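Local coordinates for protein 1-deoxy-D-xylulose 5-phosphate reductoisomerase (PDB 4ZQG) that catalyses the NAD(P)H-dependent rearrangement and reduction of 1-deoxy-D-xylulose 5-phosphate to 2-C-methyl-D-erythritol 4-phosphate in the MEP pathway, and is inhibited by fosmidomycin, at residues I337-T341 with I391-D395; A205-A210 with F350-K354; Y66-S70 with I81-G85; N172-H176 with H241-L245. All blocks are in the same frame, centred on the assembly; numbering follows the deposited sequence.

Interaction 1: I337-T341 with I391-D395; sequences IALNT and ILTMD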
loop_
_atom_site.group_PDB
_atom_site.type_symbol
_atom_site.label_atom_id
_atom_site.label_comp_id
_atom_site.label_asym_id
_atom_site.label_seq_id
_atom_site.Cartn_x
_atom_site.Cartn_y
_atom_site.Cartn_z
ATOM N N ILE A 337 12.568 -23.222 -17.553
ATOM C CA ILE A 337 13.909 -23.276 -18.087
ATOM C C ILE A 337 13.857 -23.203 -19.600
ATOM O O ILE A 337 14.453 -22.334 -20.211
ATOM C CB ILE A 337 14.611 -24.535 -17.599
ATOM C CG1 ILE A 337 14.874 -24.371 -16.115
ATOM C CG2 ILE A 337 15.900 -24.784 -18.391
ATOM C CD1 ILE A 337 15.264 -25.647 -15.429
ATOM N N ALA A 338 13.111 -24.096 -20.214
ATOM C CA ALA A 338 12.898 -23.978 -21.639
ATOM C C ALA A 338 12.574 -22.531 -21.921
ATOM O O ALA A 338 13.161 -21.951 -22.794
ATOM C CB ALA A 338 11.766 -24.885 -22.105
ATOM N N LEU A 339 11.664 -21.942 -21.150
ATOM C CA LEU A 339 11.204 -20.575 -21.409
ATOM C C LEU A 339 12.319 -19.544 -21.305
ATOM O O LEU A 339 12.529 -18.761 -22.220
ATOM C CB LEU A 339 10.105 -20.148 -20.433
ATOM C CG LEU A 339 9.577 -18.710 -20.605
ATOM C CD1 LEU A 339 8.342 -18.676 -21.495
ATOM C CD2 LEU A 339 9.286 -18.071 -19.260
ATOM N N ASN A 340 12.976 -19.534 -20.159
ATOM C CA ASN A 340 13.958 -18.526 -19.862
ATOM C C ASN A 340 15.192 -18.579 -20.772
ATOM O O ASN A 340 15.592 -17.558 -21.348
ATOM C CB ASN A 340 14.443 -18.653 -18.441
ATOM C CG ASN A 340 15.516 -17.650 -18.150
ATOM O OD1 ASN A 340 15.321 -16.450 -18.399
ATOM N ND2 ASN A 340 16.686 -18.126 -17.719
ATOM N N THR A 341 15.750 -19.785 -20.901
ATOM C CA THR A 341 16.856 -20.036 -21.811
ATOM C C THR A 341 16.495 -19.812 -23.270
ATOM O O THR A 341 17.217 -19.124 -23.967
ATOM C CB THR A 341 17.427 -21.445 -21.648
ATOM O OG1 THR A 341 17.830 -21.626 -20.287
ATOM C CG2 THR A 341 18.610 -21.625 -22.531
ATOM N N ILE A 391 19.289 -28.944 -13.867
ATOM C CA ILE A 391 18.955 -27.595 -14.369
ATOM C C ILE A 391 19.952 -27.127 -15.442
ATOM O O ILE A 391 19.572 -26.650 -16.506
ATOM C CB ILE A 391 18.855 -26.553 -13.221
ATOM C CG1 ILE A 391 17.655 -26.870 -12.317
ATOM C CG2 ILE A 391 18.695 -25.136 -13.781
ATOM C CD1 ILE A 391 17.723 -26.316 -10.909
ATOM N N LEU A 392 21.237 -27.285 -15.170
ATOM C CA LEU A 392 22.283 -26.862 -16.122
ATOM C C LEU A 392 22.287 -27.686 -17.410
ATOM O O LEU A 392 22.446 -27.135 -18.492
ATOM C CB LEU A 392 23.652 -26.917 -15.457
ATOM C CG LEU A 392 23.819 -25.971 -14.263
ATOM C CD1 LEU A 392 25.125 -26.288 -13.561
ATOM C CD2 LEU A 392 23.766 -24.498 -14.662
ATOM N N THR A 393 22.071 -28.992 -17.304
ATOM C CA THR A 393 21.987 -29.849 -18.495
ATOM C C THR A 393 20.860 -29.422 -19.429
ATOM O O THR A 393 21.013 -29.434 -20.648
ATOM C CB THR A 393 21.799 -31.307 -18.068
ATOM O OG1 THR A 393 22.901 -31.676 -17.240
ATOM C CG2 THR A 393 21.727 -32.242 -19.259
ATOM N N MET A 394 19.727 -29.028 -18.857
ATOM C CA MET A 394 18.586 -28.618 -19.659
ATOM C C MET A 394 18.832 -27.266 -20.234
ATOM O O MET A 394 18.457 -26.981 -21.367
ATOM C CB MET A 394 17.314 -28.562 -18.820
ATOM C CG MET A 394 16.131 -27.976 -19.590
ATOM S SD MET A 394 15.026 -29.231 -20.182
ATOM C CE MET A 394 13.642 -28.232 -20.649
ATOM N N ASP A 395 19.433 -26.408 -19.430
ATOM C CA ASP A 395 19.960 -25.170 -19.945
ATOM C C ASP A 395 20.783 -25.420 -21.222
ATOM O O ASP A 395 20.426 -24.903 -22.277
ATOM C CB ASP A 395 20.794 -24.480 -18.871
ATOM C CG ASP A 395 21.288 -23.115 -19.308
ATOM O OD1 ASP A 395 20.453 -22.308 -19.781
ATOM O OD2 ASP A 395 22.522 -22.889 -19.202
#

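Interaction 2: A205-A210 with F350-K354; sequences ASVKEA and FLAEK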
loop_
_atom_site.group_PDB
_atom_site.type_symbol
_atom_site.label_atom_id
_atom_site.label_comp_id
_atom_site.label_asym_id
_atom_site.label_seq_id
_atom_site.Cartn_x
_atom_site.Cartn_y
_atom_site.Cartn_z
ATOM N N ALA A 205 11.295 -3.188 -35.435
ATOM C CA ALA A 205 11.983 -2.461 -34.385
ATOM C C ALA A 205 13.506 -2.563 -34.516
ATOM O O ALA A 205 14.054 -3.643 -34.683
ATOM C CB ALA A 205 11.542 -2.977 -33.019
ATOM N N SER A 206 14.181 -1.425 -34.436
ATOM C CA SER A 206 15.599 -1.411 -34.241
ATOM C C SER A 206 15.918 -1.776 -32.796
ATOM O O SER A 206 15.102 -1.617 -31.904
ATOM C CB SER A 206 16.174 -0.026 -34.580
ATOM O OG SER A 206 15.725 0.994 -33.687
ATOM N N VAL A 207 17.124 -2.272 -32.579
ATOM C CA VAL A 207 17.634 -2.517 -31.234
ATOM C C VAL A 207 17.590 -1.241 -30.366
ATOM O O VAL A 207 17.251 -1.311 -29.183
ATOM C CB VAL A 207 19.088 -3.067 -31.304
ATOM C CG1 VAL A 207 19.713 -3.204 -29.925
ATOM C CG2 VAL A 207 19.125 -4.408 -32.021
ATOM N N LYS A 208 17.971 -0.100 -30.961
ATOM C CA LYS A 208 17.889 1.240 -30.342
ATOM C C LYS A 208 16.456 1.514 -29.792
ATOM O O LYS A 208 16.328 1.935 -28.646
ATOM C CB LYS A 208 18.318 2.335 -31.359
ATOM C CG LYS A 208 18.973 3.595 -30.790
ATOM C CD LYS A 208 18.011 4.502 -30.019
ATOM N N GLU A 209 15.404 1.264 -30.598
ATOM C CA GLU A 209 13.996 1.391 -30.150
ATOM C C GLU A 209 13.683 0.488 -28.950
ATOM O O GLU A 209 13.255 0.960 -27.897
ATOM C CB GLU A 209 13.002 1.075 -31.282
ATOM C CG GLU A 209 12.653 2.264 -32.161
ATOM C CD GLU A 209 12.202 1.869 -33.558
ATOM O OE1 GLU A 209 12.990 2.072 -34.523
ATOM O OE2 GLU A 209 11.061 1.358 -33.682
ATOM N N ALA A 210 13.904 -0.808 -29.134
ATOM C CA ALA A 210 13.577 -1.806 -28.131
ATOM C C ALA A 210 14.373 -1.645 -26.832
ATOM O O ALA A 210 13.832 -1.904 -25.750
ATOM C CB ALA A 210 13.791 -3.206 -28.699
ATOM N N PHE A 350 18.584 -11.048 -30.836
ATOM C CA PHE A 350 17.945 -9.829 -31.312
ATOM C C PHE A 350 18.939 -8.679 -31.336
ATOM O O PHE A 350 19.057 -7.966 -32.334
ATOM C CB PHE A 350 16.750 -9.441 -30.443
ATOM C CG PHE A 350 16.100 -8.163 -30.889
ATOM C CD1 PHE A 350 15.337 -8.143 -32.036
ATOM C CD2 PHE A 350 16.317 -6.979 -30.199
ATOM C CE1 PHE A 350 14.769 -6.971 -32.468
ATOM C CE2 PHE A 350 15.756 -5.801 -30.635
ATOM C CZ PHE A 350 14.981 -5.795 -31.770
ATOM N N LEU A 351 19.635 -8.510 -30.214
ATOM C CA LEU A 351 20.696 -7.505 -30.054
ATOM C C LEU A 351 21.895 -7.659 -31.041
ATOM O O LEU A 351 22.521 -6.669 -31.448
ATOM C CB LEU A 351 21.237 -7.571 -28.627
ATOM C CG LEU A 351 20.274 -7.336 -27.470
ATOM C CD1 LEU A 351 20.804 -8.090 -26.258
ATOM C CD2 LEU A 351 20.129 -5.847 -27.175
ATOM N N ALA A 352 22.207 -8.902 -31.407
ATOM C CA ALA A 352 23.162 -9.189 -32.471
ATOM C C ALA A 352 22.553 -8.948 -33.863
ATOM O O ALA A 352 23.249 -9.062 -34.853
ATOM C CB ALA A 352 23.662 -10.619 -32.346
ATOM N N GLU A 353 21.261 -8.629 -33.941
ATOM C CA GLU A 353 20.609 -8.226 -35.198
ATOM C C GLU A 353 20.421 -9.378 -36.161
ATOM O O GLU A 353 20.378 -9.178 -37.361
ATOM C CB GLU A 353 21.348 -7.048 -35.874
ATOM C CG GLU A 353 21.619 -5.879 -34.915
ATOM C CD GLU A 353 22.079 -4.595 -35.600
ATOM O OE1 GLU A 353 23.071 -4.003 -35.129
ATOM O OE2 GLU A 353 21.456 -4.168 -36.595
ATOM N N LYS A 354 20.254 -10.576 -35.610
ATOM C CA LYS A 354 20.012 -11.806 -36.388
ATOM C C LYS A 354 18.520 -12.132 -36.557
ATOM O O LYS A 354 18.123 -12.723 -37.560
ATOM C CB LYS A 354 20.739 -13.007 -35.742
ATOM C CG LYS A 354 22.262 -13.043 -35.973
ATOM C CD LYS A 354 22.959 -14.055 -35.067
ATOM C CE LYS A 354 24.460 -14.008 -35.197
ATOM N NZ LYS A 354 24.906 -14.615 -36.484
#

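Interaction 3: Y66-S70 with I81-G85; sequences YAQLS and IILSG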
loop_
_atom_site.group_PDB
_atom_site.type_symbol
_atom_site.label_atom_id
_atom_site.label_comp_id
_atom_site.label_asym_id
_atom_site.label_seq_id
_atom_site.Cartn_x
_atom_site.Cartn_y
_atom_site.Cartn_z
ATOM N N TYR A 66 41.404 -12.473 -15.455
ATOM C CA TYR A 66 41.916 -12.641 -14.108
ATOM C C TYR A 66 43.353 -12.114 -14.023
ATOM O O TYR A 66 43.709 -11.335 -13.115
ATOM C CB TYR A 66 41.759 -14.114 -13.668
ATOM C CG TYR A 66 42.498 -14.446 -12.412
ATOM C CD1 TYR A 66 43.756 -15.037 -12.472
ATOM C CD2 TYR A 66 41.987 -14.123 -11.172
ATOM C CE1 TYR A 66 44.463 -15.325 -11.325
ATOM C CE2 TYR A 66 42.673 -14.425 -10.009
ATOM C CZ TYR A 66 43.926 -15.012 -10.105
ATOM O OH TYR A 66 44.654 -15.323 -8.989
ATOM N N ALA A 67 44.168 -12.523 -14.993
ATOM C CA ALA A 67 45.581 -12.131 -15.033
ATOM C C ALA A 67 45.708 -10.630 -15.148
ATOM O O ALA A 67 46.379 -10.006 -14.351
ATOM C CB ALA A 67 46.315 -12.822 -16.177
ATOM N N GLN A 68 45.024 -10.049 -16.127
ATOM C CA GLN A 68 45.085 -8.603 -16.342
ATOM C C GLN A 68 44.680 -7.836 -15.081
ATOM O O GLN A 68 45.291 -6.853 -14.712
ATOM C CB GLN A 68 44.203 -8.223 -17.521
ATOM C CG GLN A 68 43.962 -6.728 -17.712
ATOM C CD GLN A 68 42.716 -6.473 -18.569
ATOM O OE1 GLN A 68 42.159 -5.377 -18.575
ATOM N NE2 GLN A 68 42.240 -7.515 -19.253
ATOM N N LEU A 69 43.656 -8.305 -14.405
ATOM C CA LEU A 69 43.130 -7.565 -13.290
ATOM C C LEU A 69 44.047 -7.715 -12.108
ATOM O O LEU A 69 44.187 -6.771 -11.353
ATOM C CB LEU A 69 41.701 -8.048 -12.963
ATOM C CG LEU A 69 40.640 -7.221 -12.215
ATOM C CD1 LEU A 69 40.263 -7.871 -10.896
ATOM C CD2 LEU A 69 40.991 -5.754 -11.978
ATOM N N SER A 70 44.661 -8.897 -11.957
ATOM C CA SER A 70 45.615 -9.140 -10.870
ATOM C C SER A 70 46.830 -8.233 -10.968
ATOM O O SER A 70 47.294 -7.728 -9.948
ATOM C CB SER A 70 46.083 -10.597 -10.818
ATOM O OG SER A 70 44.979 -11.490 -10.628
ATOM N N ILE A 81 42.177 -9.565 -2.521
ATOM C CA ILE A 81 42.228 -10.898 -3.146
ATOM C C ILE A 81 41.419 -10.944 -4.448
ATOM O O ILE A 81 40.255 -10.517 -4.479
ATOM C CB ILE A 81 41.682 -11.994 -2.216
ATOM C CG1 ILE A 81 42.510 -12.111 -0.937
ATOM C CG2 ILE A 81 41.615 -13.314 -2.968
ATOM C CD1 ILE A 81 41.742 -12.548 0.284
ATOM N N ILE A 82 42.006 -11.482 -5.510
ATOM C CA ILE A 82 41.316 -11.559 -6.787
ATOM C C ILE A 82 40.930 -12.998 -6.999
ATOM O O ILE A 82 41.688 -13.892 -6.613
ATOM C CB ILE A 82 42.186 -11.131 -7.961
ATOM C CG1 ILE A 82 42.664 -9.701 -7.757
ATOM C CG2 ILE A 82 41.414 -11.206 -9.259
ATOM C CD1 ILE A 82 43.879 -9.586 -6.862
ATOM N N LEU A 83 39.745 -13.197 -7.599
ATOM C CA LEU A 83 39.161 -14.502 -7.842
ATOM C C LEU A 83 38.668 -14.525 -9.275
ATOM O O LEU A 83 38.554 -13.484 -9.901
ATOM C CB LEU A 83 38.012 -14.736 -6.879
ATOM C CG LEU A 83 38.303 -14.690 -5.387
ATOM C CD1 LEU A 83 37.051 -15.030 -4.587
ATOM C CD2 LEU A 83 39.405 -15.665 -5.003
ATOM N N SER A 84 38.367 -15.693 -9.819
ATOM C CA SER A 84 37.767 -15.726 -11.151
ATOM C C SER A 84 36.715 -16.786 -11.319
ATOM O O SER A 84 36.648 -17.703 -10.542
ATOM C CB SER A 84 38.844 -15.936 -12.205
ATOM O OG SER A 84 39.370 -17.238 -12.139
ATOM N N GLY A 85 35.919 -16.657 -12.367
ATOM C CA GLY A 85 34.851 -17.624 -12.690
ATOM C C GLY A 85 33.843 -17.991 -11.617
ATOM O O GLY A 85 33.752 -17.384 -10.553
#

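Interaction 4: N172-H176 with H241-L245; sequences NTAIH and HLFDL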
loop_
_atom_site.group_PDB
_atom_site.type_symbol
_atom_site.label_atom_id
_atom_site.label_comp_id
_atom_site.label_asym_id
_atom_site.label_seq_id
_atom_site.Cartn_x
_atom_site.Cartn_y
_atom_site.Cartn_z
ATOM N N ASN A 172 7.006 -17.281 3.931
ATOM C CA ASN A 172 6.081 -17.157 2.796
ATOM C C ASN A 172 4.925 -18.175 2.750
ATOM O O ASN A 172 3.956 -17.958 2.037
ATOM C CB ASN A 172 6.829 -17.089 1.451
ATOM C CG ASN A 172 7.547 -18.378 1.078
ATOM O OD1 ASN A 172 7.730 -19.281 1.894
ATOM N ND2 ASN A 172 7.965 -18.460 -0.179
ATOM N N THR A 173 5.031 -19.269 3.510
ATOM C CA THR A 173 4.002 -20.304 3.521
ATOM C C THR A 173 2.799 -19.890 4.346
ATOM O O THR A 173 1.709 -20.401 4.124
ATOM C CB THR A 173 4.523 -21.636 4.090
ATOM O OG1 THR A 173 5.013 -21.409 5.408
ATOM C CG2 THR A 173 5.623 -22.181 3.225
ATOM N N ALA A 174 3.021 -18.968 5.286
ATOM C CA ALA A 174 1.968 -18.341 6.067
ATOM C C ALA A 174 0.867 -17.727 5.208
ATOM O O ALA A 174 -0.256 -17.544 5.695
ATOM C CB ALA A 174 2.544 -17.271 6.980
ATOM N N ILE A 175 1.163 -17.407 3.950
ATOM C CA ILE A 175 0.166 -16.863 3.025
ATOM C C ILE A 175 -0.990 -17.798 2.690
ATOM O O ILE A 175 -1.942 -17.388 2.029
ATOM C CB ILE A 175 0.816 -16.469 1.694
ATOM C CG1 ILE A 175 -0.027 -15.447 0.958
ATOM C CG2 ILE A 175 1.050 -17.686 0.804
ATOM C CD1 ILE A 175 0.657 -14.796 -0.209
ATOM N N HIS A 176 -0.920 -19.063 3.074
ATOM C CA HIS A 176 -2.045 -19.963 2.790
ATOM C C HIS A 176 -2.990 -20.036 3.957
ATOM O O HIS A 176 -4.025 -20.628 3.835
ATOM C CB HIS A 176 -1.564 -21.362 2.414
ATOM C CG HIS A 176 -0.624 -21.367 1.248
ATOM N ND1 HIS A 176 -1.063 -21.232 -0.049
ATOM C CD2 HIS A 176 0.725 -21.486 1.183
ATOM C CE1 HIS A 176 -0.029 -21.282 -0.868
ATOM N NE2 HIS A 176 1.068 -21.435 -0.144
ATOM N N HIS A 241 7.387 -18.444 -6.899
ATOM C CA HIS A 241 8.333 -18.976 -5.918
ATOM C C HIS A 241 8.484 -18.092 -4.721
ATOM O O HIS A 241 8.595 -18.581 -3.607
ATOM C CB HIS A 241 9.716 -19.199 -6.517
ATOM C CG HIS A 241 9.724 -20.186 -7.620
ATOM N ND1 HIS A 241 9.628 -21.544 -7.396
ATOM C CD2 HIS A 241 9.756 -20.015 -8.962
ATOM C CE1 HIS A 241 9.593 -22.166 -8.561
ATOM N NE2 HIS A 241 9.679 -21.261 -9.526
ATOM N N LEU A 242 8.544 -16.785 -4.921
ATOM C CA LEU A 242 8.844 -15.924 -3.789
ATOM C C LEU A 242 7.738 -15.973 -2.770
ATOM O O LEU A 242 7.977 -16.011 -1.561
ATOM C CB LEU A 242 9.031 -14.480 -4.240
ATOM C CG LEU A 242 10.419 -14.026 -4.703
ATOM C CD1 LEU A 242 10.295 -12.582 -5.156
ATOM C CD2 LEU A 242 11.417 -14.206 -3.586
ATOM N N PHE A 243 6.510 -15.934 -3.272
ATOM C CA PHE A 243 5.364 -15.782 -2.408
ATOM C C PHE A 243 4.557 -17.069 -2.258
ATOM O O PHE A 243 3.516 -17.079 -1.628
ATOM C CB PHE A 243 4.522 -14.659 -2.954
ATOM C CG PHE A 243 5.281 -13.393 -3.102
ATOM C CD1 PHE A 243 5.422 -12.792 -4.330
ATOM C CD2 PHE A 243 5.859 -12.811 -2.003
ATOM C CE1 PHE A 243 6.135 -11.621 -4.460
ATOM C CE2 PHE A 243 6.527 -11.634 -2.122
ATOM C CZ PHE A 243 6.681 -11.053 -3.361
ATOM N N ASP A 244 5.101 -18.148 -2.798
ATOM C CA ASP A 244 4.605 -19.483 -2.599
ATOM C C ASP A 244 3.164 -19.681 -3.082
ATOM O O ASP A 244 2.370 -20.307 -2.397
ATOM C CB ASP A 244 4.747 -19.882 -1.149
ATOM C CG ASP A 244 4.655 -21.341 -0.978
ATOM O OD1 ASP A 244 3.867 -21.791 -0.122
ATOM O OD2 ASP A 244 5.302 -22.064 -1.770
ATOM N N LEU A 245 2.885 -19.176 -4.288
ATOM C CA LEU A 245 1.591 -19.259 -4.932
ATOM C C LEU A 245 1.703 -19.902 -6.310
ATOM O O LEU A 245 2.816 -20.132 -6.804
ATOM C CB LEU A 245 1.065 -17.849 -5.124
ATOM C CG LEU A 245 0.858 -17.009 -3.870
ATOM C CD1 LEU A 245 0.445 -15.616 -4.278
ATOM C CD2 LEU A 245 -0.218 -17.598 -2.957
#

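Interaction 1: I337-T341 with I391-D395
Ile337 presents two separate branches to the helix that holds Ile391, Met394 and Asp395. A chi1 of -70° sets CG1 anti to the carbonyl carbon and CG2 anti to the backbone N; CG2 then lies 3.4 Å from Met394 CG. The CD1 end of the longer branch reaches Ile391 CG2 at 3.8 Å, the two isoleucine side chains running roughly perpendicular. Met394 leaves its helix with CG anti to the backbone N and then bends at chi2 (101°), which carries its methyl CE across to Ala338 CB at 4.1 Å. These contacts join helix 333-351 to helix 387-409 in the helical C-terminal part of the reductoisomerase, and the short segments cross at -53° with their axes 10.1 Å apart. Tyr377 and Ile373 cover the Ala338 and Met394 side of the apolar patch. One turn beyond Ile337, the chemistry becomes polar: Thr341 OG1 donates to Asp395 OD1 at 2.8 Å, meeting the anti lone pair of that oxygen, on the side away from OD2. The other carboxylate oxygen, OD2, forms a salt bridge with Arg399, whose charge would be expected to favour the ionised acid.

Interaction 2: A205-A210 with F350-K354
Phe350 and Leu351, in the last turn of helix 333-351, pack against Val207 and Ala210 in the first turn of helix 207-211, so the contact ties the helical C-terminal region to the catalytic part of the reductoisomerase fold. The closely packed half centres on the Phe350 ring. With CG anti to the backbone N (chi1 178°), the ring extends towards the start of the other helix, where CE2 lies 3.8 Å from Ala210 CB and CZ approaches Ala205 O at 3.7 Å. The carbonyl oxygens of Ala205 and Ser206 sit near the plane of the ring at its edge, whereas Ala210 CB comes obliquely. Ile224 of helix 220-228 also touches Phe350, Ala210 and Leu351.

Val207 divides its branches between neighbours: CG1 meets Leu351 CD2 at 3.8 Å, while CG2 stands 3.6 Å from Phe350 O. Towards solvent the packing thins, and the aliphatic CG of exposed Glu353 approaches Val207 CG2 at 4.1 Å. Glu353 has positive phi (72°) and completes a Schellman motif, turning the chain away from the helix.

On the other partner, Ser206 is the N-cap of its helix. Its OG accepts from Glu209 N at 3.1 Å with an N-H...O angle of 162°, and donates to Glu209 OE1 from above the carboxylate plane.

Interaction 3: Y66-S70 with I81-G85
The CD2 and CE2 atoms of the Tyr66 ring both lie 3.5 Å from Ile82 CG2, which they meet obliquely. The backbone between Ile82 and Leu83 passes close to the ring plane: Leu83 O lies near that plane at the edge, 3.7 Å from Tyr66 CD2. A trans chi1 (168°) swings the ring off helix 66-75 towards the strand. Nearer the root of the side chain, Tyr66 CB packs against Ser84 CB at 3.7 Å.

Ile82 CG2 is shared by three helix residues. Besides the tyrosine ring it touches Leu69 CD1 at 3.9 Å and Ser70 OG at 3.8 Å, while no hydrogen bond spans the two segments. The serine hydroxyl turns back into its own helix instead, donating to Tyr66 O at 2.8 Å from 42° above the carbonyl plane. Ser70 N reaches the same oxygen from the opposite face, so two donors hold it. That position also sets Ser70 OG over the centre of the Tyr66 ring, 3.7 Å above its plane.

The helix segment runs at 168° to the strand, the reversal expected in a right-handed beta-alpha-beta crossover of a Rossmann-type domain. Strand 81-84 is the outermost strand at its end of the parallel sheet and pairs with strand 58-61, while Leu69 also touches Ile59 of that neighbouring strand and Val44 of helix 44-54.

Interaction 4: N172-H176 with H241-L245
Asp244 OD1 accepts a 2.8 Å hydrogen bond from His176 NE2, a His-carboxylate pair linking a short 3-10 segment, 174-176, to the turn that follows helix 230-243. The oxygen lies in the imidazole plane, but the histidine meets the carboxylate from 49° above its plane, with the two flat groups turned 83° apart. Positive phi at Asp244 marks its departure from the helix, and its CG, anti to the backbone N, points the acid at the histidine.

A second bond holds the other end of the contact. Asn172 ND2 donates to Leu242 O at 2.8 Å, with an N-H...O angle of 158°; the acceptor is close to the amide plane, yet the nitrogen stands well above the carbonyl plane. The amide oxygen of Asn172 is bound by Lys144, so both ends of that group are held.

The buried Ile175 supplies the apolar part, backed by strand 182-189: Ile182 meets Ile175, and Leu185 meets Phe243 and Leu245. Ile175 CG2 lies 3.5 Å from Phe243 O and 4.0 Å from Leu245 CD2. The same methyl sits over the centre of the His176 ring, 3.8 Å above its plane.

In the fold
Interaction 1 is the buried contact of the four, interactions 2 and 4 are partly buried, and interaction 3 lies near the surface. Interactions 1 and 2 share helix 333-351: one uses its N-terminal half against another long helix, the other its C-terminal end against the start of a short helix, with centres 24 Å apart. Both are mainly apolar, but only interaction 1 adds a hydrogen bond across the segments. Interaction 3, in the Rossmann-type sheet, packs a helix on an edge strand without such bonds. Interaction 4, on the opposite side of the chain's centre from interactions 2 and 3, relies on two hydrogen bonds to fasten a loop.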